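Local coordinates for alginate lyase A1-II' (Sphingomonas sp. A1, PDB 2CWS), which probably cleaves alginate by eliminative depolymerisation, as a polysaccharide lyase of family 7 whose catalytic domain makes up this chain, at residues Y65-L70 with Y199-N204. Numbering follows the deposited sequence.
With SO4 (sulfate ion), chain B.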
ATOM      1  N   TYR A  65      -8.783   9.586   5.262  1.00  7.58           N
ATOM      2  CA  TYR A  65      -9.469   8.481   4.585  1.00  5.73           C
ATOM      3  C   TYR A  65      -9.259   7.172   5.333  1.00  5.39           C
ATOM      4  O   TYR A  65      -8.182   6.933   5.910  1.00  6.06           O
ATOM      5  CB  TYR A  65      -8.956   8.303   3.162  1.00  5.93           C
ATOM      6  CG  TYR A  65      -9.232   9.453   2.229  1.00  6.29           C
ATOM      7  CD1 TYR A  65      -8.191  10.281   1.786  1.00  8.76           C
ATOM      8  CD2 TYR A  65     -10.499   9.763   1.786  1.00  6.09           C
ATOM      9  CE1 TYR A  65      -8.420  11.355   0.935  1.00 10.94           C
ATOM     10  CE2 TYR A  65     -10.762  10.800   0.899  1.00  7.09           C
ATOM     11  CZ  TYR A  65      -9.698  11.611   0.474  1.00  9.52           C
ATOM     12  OH  TYR A  65      -9.921  12.644  -0.384  1.00 15.50           O
ATOM     13  N   PRO A  66     -10.256   6.290   5.328  1.00  5.12           N
ATOM     14  CA  PRO A  66     -10.140   5.017   6.066  1.00  5.30           C
ATOM     15  C   PRO A  66      -9.417   3.944   5.233  1.00  4.21           C
ATOM     16  O   PRO A  66      -9.333   4.029   3.982  1.00  4.70           O
ATOM     17  CB  PRO A  66     -11.624   4.631   6.266  1.00  5.89           C
ATOM     18  CG  PRO A  66     -12.282   5.172   4.998  1.00  5.99           C
ATOM     19  CD  PRO A  66     -11.562   6.462   4.699  1.00  6.32           C
ATOM     20  N   ARG A  67      -8.910   2.933   5.923  1.00  4.22           N
ATOM     21  CA  ARG A  67      -8.160   1.871   5.241  1.00  3.80           C
ATOM     22  C   ARG A  67      -8.341   0.539   5.962  1.00  3.80           C
ATOM     23  O   ARG A  67      -8.508   0.470   7.180  1.00  4.43           O
ATOM     24  CB  ARG A  67      -6.666   2.197   5.169  1.00  4.12           C
ATOM     25  CG  ARG A  67      -5.932   2.010   6.508  1.00  4.59           C
ATOM     26  CD  ARG A  67      -4.582   2.674   6.451  1.00  5.58           C
ATOM     27  NE  ARG A  67      -4.629   4.144   6.548  1.00  6.21           N
ATOM     28  CZ  ARG A  67      -3.894   5.018   5.903  1.00  5.12           C
ATOM     29  NH1 ARG A  67      -3.081   4.654   4.897  1.00  5.00           N
ATOM     30  NH2 ARG A  67      -4.008   6.304   6.254  1.00  6.58           N
ATOM     31  N   SER A  68      -8.186  -0.507   5.150  1.00  3.69           N
ATOM     32  CA  SER A  68      -7.838  -1.859   5.646  1.00  3.55           C
ATOM     33  C   SER A  68      -6.563  -2.180   4.857  1.00  3.17           C
ATOM     34  O   SER A  68      -6.664  -2.435   3.659  1.00  3.53           O
ATOM     35  CB  SER A  68      -8.963  -2.845   5.364  1.00  4.03           C
ATOM     36  OG  SER A  68      -8.551  -4.122   5.817  1.00  4.60           O
ATOM     37  N   GLU A  69      -5.395  -2.051   5.501  1.00  3.25           N
ATOM     38  CA  GLU A  69      -4.161  -1.944   4.733  1.00  3.67           C
ATOM     39  C   GLU A  69      -3.016  -2.584   5.546  1.00  3.28           C
ATOM     40  O   GLU A  69      -2.914  -2.329   6.749  1.00  4.09           O
ATOM     41  CB  GLU A  69      -3.866  -0.492   4.372  1.00  3.89           C
ATOM     42  CG  GLU A  69      -2.742  -0.278   3.353  1.00  4.25           C
ATOM     43  CD  GLU A  69      -2.463   1.184   3.075  1.00  3.62           C
ATOM     44  OE1 GLU A  69      -2.536   2.016   4.009  1.00  4.25           O
ATOM     45  OE2 GLU A  69      -2.140   1.509   1.901  1.00  4.41           O
ATOM     46  N   LEU A  70      -2.173  -3.366   4.855  1.00  3.32           N
ATOM     47  CA  LEU A  70      -0.979  -3.896   5.473  1.00  3.19           C
ATOM     48  C   LEU A  70       0.145  -2.877   5.425  1.00  3.15           C
ATOM     49  O   LEU A  70       0.277  -2.111   4.468  1.00  3.80           O
ATOM     50  CB  LEU A  70      -0.512  -5.173   4.721  1.00  3.45           C
ATOM     51  CG  LEU A  70      -1.467  -6.322   4.732  1.00  4.46           C
ATOM     52  CD1 LEU A  70      -0.988  -7.436   3.820  1.00  5.28           C
ATOM     53  CD2 LEU A  70      -1.704  -6.879   6.178  1.00  5.22           C
ATOM     54  N   TYR A 199       8.777   2.254   3.952  1.00  4.07           N
ATOM     55  CA  TYR A 199       8.176   0.945   4.135  1.00  3.95           C
ATOM     56  C   TYR A 199       7.081   0.768   3.081  1.00  3.36           C
ATOM     57  O   TYR A 199       6.458   1.740   2.611  1.00  4.12           O
ATOM     58  CB  TYR A 199       7.614   0.767   5.553  1.00  4.87           C
ATOM     59  CG  TYR A 199       6.571   1.757   5.969  1.00  4.49           C
ATOM     60  CD1 TYR A 199       6.945   2.907   6.670  1.00  5.36           C
ATOM     61  CD2 TYR A 199       5.228   1.606   5.684  1.00  4.74           C
ATOM     62  CE1 TYR A 199       6.025   3.843   7.073  1.00  5.92           C
ATOM     63  CE2 TYR A 199       4.291   2.527   6.059  1.00  5.06           C
ATOM     64  CZ  TYR A 199       4.680   3.675   6.748  1.00  5.34           C
ATOM     65  OH  TYR A 199       3.727   4.580   7.131  1.00  6.69           O
ATOM     66  N   PHE A 200       6.858  -0.491   2.702  1.00  3.33           N
ATOM     67  CA  PHE A 200       5.786  -0.815   1.772  1.00  3.12           C
ATOM     68  C   PHE A 200       4.443  -0.880   2.484  1.00  3.23           C
ATOM     69  O   PHE A 200       4.358  -1.164   3.694  1.00  3.62           O
ATOM     70  CB  PHE A 200       6.057  -2.152   1.093  1.00  4.02           C
ATOM     71  CG  PHE A 200       7.194  -2.142   0.081  1.00  3.76           C
ATOM     72  CD1 PHE A 200       8.353  -2.870   0.257  1.00  3.97           C
ATOM     73  CD2 PHE A 200       7.040  -1.389  -1.084  1.00  3.99           C
ATOM     74  CE1 PHE A 200       9.338  -2.874  -0.702  1.00  4.58           C
ATOM     75  CE2 PHE A 200       8.053  -1.414  -2.050  1.00  4.49           C
ATOM     76  CZ  PHE A 200       9.192  -2.136  -1.878  1.00  4.62           C
ATOM     77  N   LYS A 201       3.359  -0.687   1.702  1.00  3.30           N
ATOM     78  CA  LYS A 201       2.005  -0.938   2.163  1.00  3.33           C
ATOM     79  C   LYS A 201       1.238  -1.606   1.037  1.00  3.17           C
ATOM     80  O   LYS A 201       1.537  -1.372  -0.156  1.00  3.49           O
ATOM     81  CB  LYS A 201       1.247   0.365   2.541  1.00  3.72           C
ATOM     82  CG  LYS A 201       2.017   1.266   3.490  1.00  3.76           C
ATOM     83  CD  LYS A 201       1.107   2.291   4.170  1.00  3.88           C
ATOM     84  CE  LYS A 201       0.459   1.676   5.421  1.00  4.39           C
ATOM     85  NZ  LYS A 201      -0.617   2.563   5.937  1.00  4.83           N
ATOM     86  N   ALA A 202       0.215  -2.383   1.387  1.00  3.44           N
ATOM     87  CA  ALA A 202      -0.643  -3.012   0.369  1.00  3.32           C
ATOM     88  C   ALA A 202      -1.979  -3.308   1.008  1.00  3.11           C
ATOM     89  O   ALA A 202      -2.041  -3.848   2.123  1.00  3.71           O
ATOM     90  CB  ALA A 202      -0.020  -4.315  -0.134  1.00  4.87           C
ATOM     91  N   GLY A 203      -3.061  -2.997   0.273  1.00  3.30           N
ATOM     92  CA  GLY A 203      -4.387  -3.341   0.771  1.00  3.96           C
ATOM     93  C   GLY A 203      -5.435  -2.445   0.144  1.00  3.15           C
ATOM     94  O   GLY A 203      -5.536  -2.419  -1.106  1.00  3.78           O
ATOM     95  N   ASN A 204      -6.198  -1.730   0.985  1.00  3.49           N
ATOM     96  CA  ASN A 204      -7.393  -1.012   0.490  1.00  3.36           C
ATOM     97  C   ASN A 204      -7.486   0.276   1.289  1.00  3.31           C
ATOM     98  O   ASN A 204      -8.028   0.316   2.387  1.00  4.16           O
ATOM     99  CB  ASN A 204      -8.610  -1.889   0.697  1.00  3.81           C
ATOM    100  CG  ASN A 204      -9.917  -1.274   0.281  1.00  4.17           C
ATOM    101  OD1 ASN A 204     -10.987  -1.934   0.576  1.00  6.51           O
ATOM    102  ND2 ASN A 204      -9.923  -0.129  -0.288  1.00  3.42           N
TER
HETATM  103  S   SO4 B 401      -1.306   8.188   4.319  0.66  5.94           S
HETATM  104  O1  SO4 B 401      -1.057   6.653   4.044  0.66  4.68           O
HETATM  105  O2  SO4 B 401      -0.078   8.897   4.602  0.66  7.26           O
HETATM  106  O3  SO4 B 401      -1.889   8.798   3.182  0.66  5.91           O
HETATM  107  O4  SO4 B 401      -2.187   8.326   5.474  0.66  7.40           O
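Glu69 and Lys201 meet across two antiparallel strands of the concave sheet in the beta-jelly-roll of family 7 lyases. The backbones pack tightly. Leu70 pairs with Ala202 through Leu70 N to Ala202 O (2.8 Å) and the return bond from Ala202 N, and Ser68 pairs likewise with Asn204. Between them Gly203, where the chain turns a corner, brings its CA to 4.2 Å from Glu69 CA; a side chain there would collide with Ser68 O. Leu70 and Ala202 face the buried interior, where Leu70 reaches Phe51 of the opposing sheet.

The other face, by contrast, is polar, its side chains bridged by charge; on this concave side, probably the family's substrate groove, sits a sulfate, probably from the crystallisation liquor. Glu69 extends with CG anti to the backbone N (chi1 -169°), which carries OE1 to both cations, Arg67 and Lys201. Arg67 NH1 meets OE1 of Glu69 on the syn side at 2.8 Å, almost straight; Lys201 NZ comes from above the carboxylate plane, also at 2.8 Å from Glu69 OE1. Gln110 holds OE2, and Gln18 takes a further bond from Lys201. An alanine in place of Glu69 would probably leave these two cations, with Arg67 NH1 and Lys201 NZ just 3.4 Å apart, without their shared counter-charge. The guanidinium presents its edge to the sulfate, also held by His112 and Tyr205, with Arg67 NH2 bonding O4 at 2.8 Å.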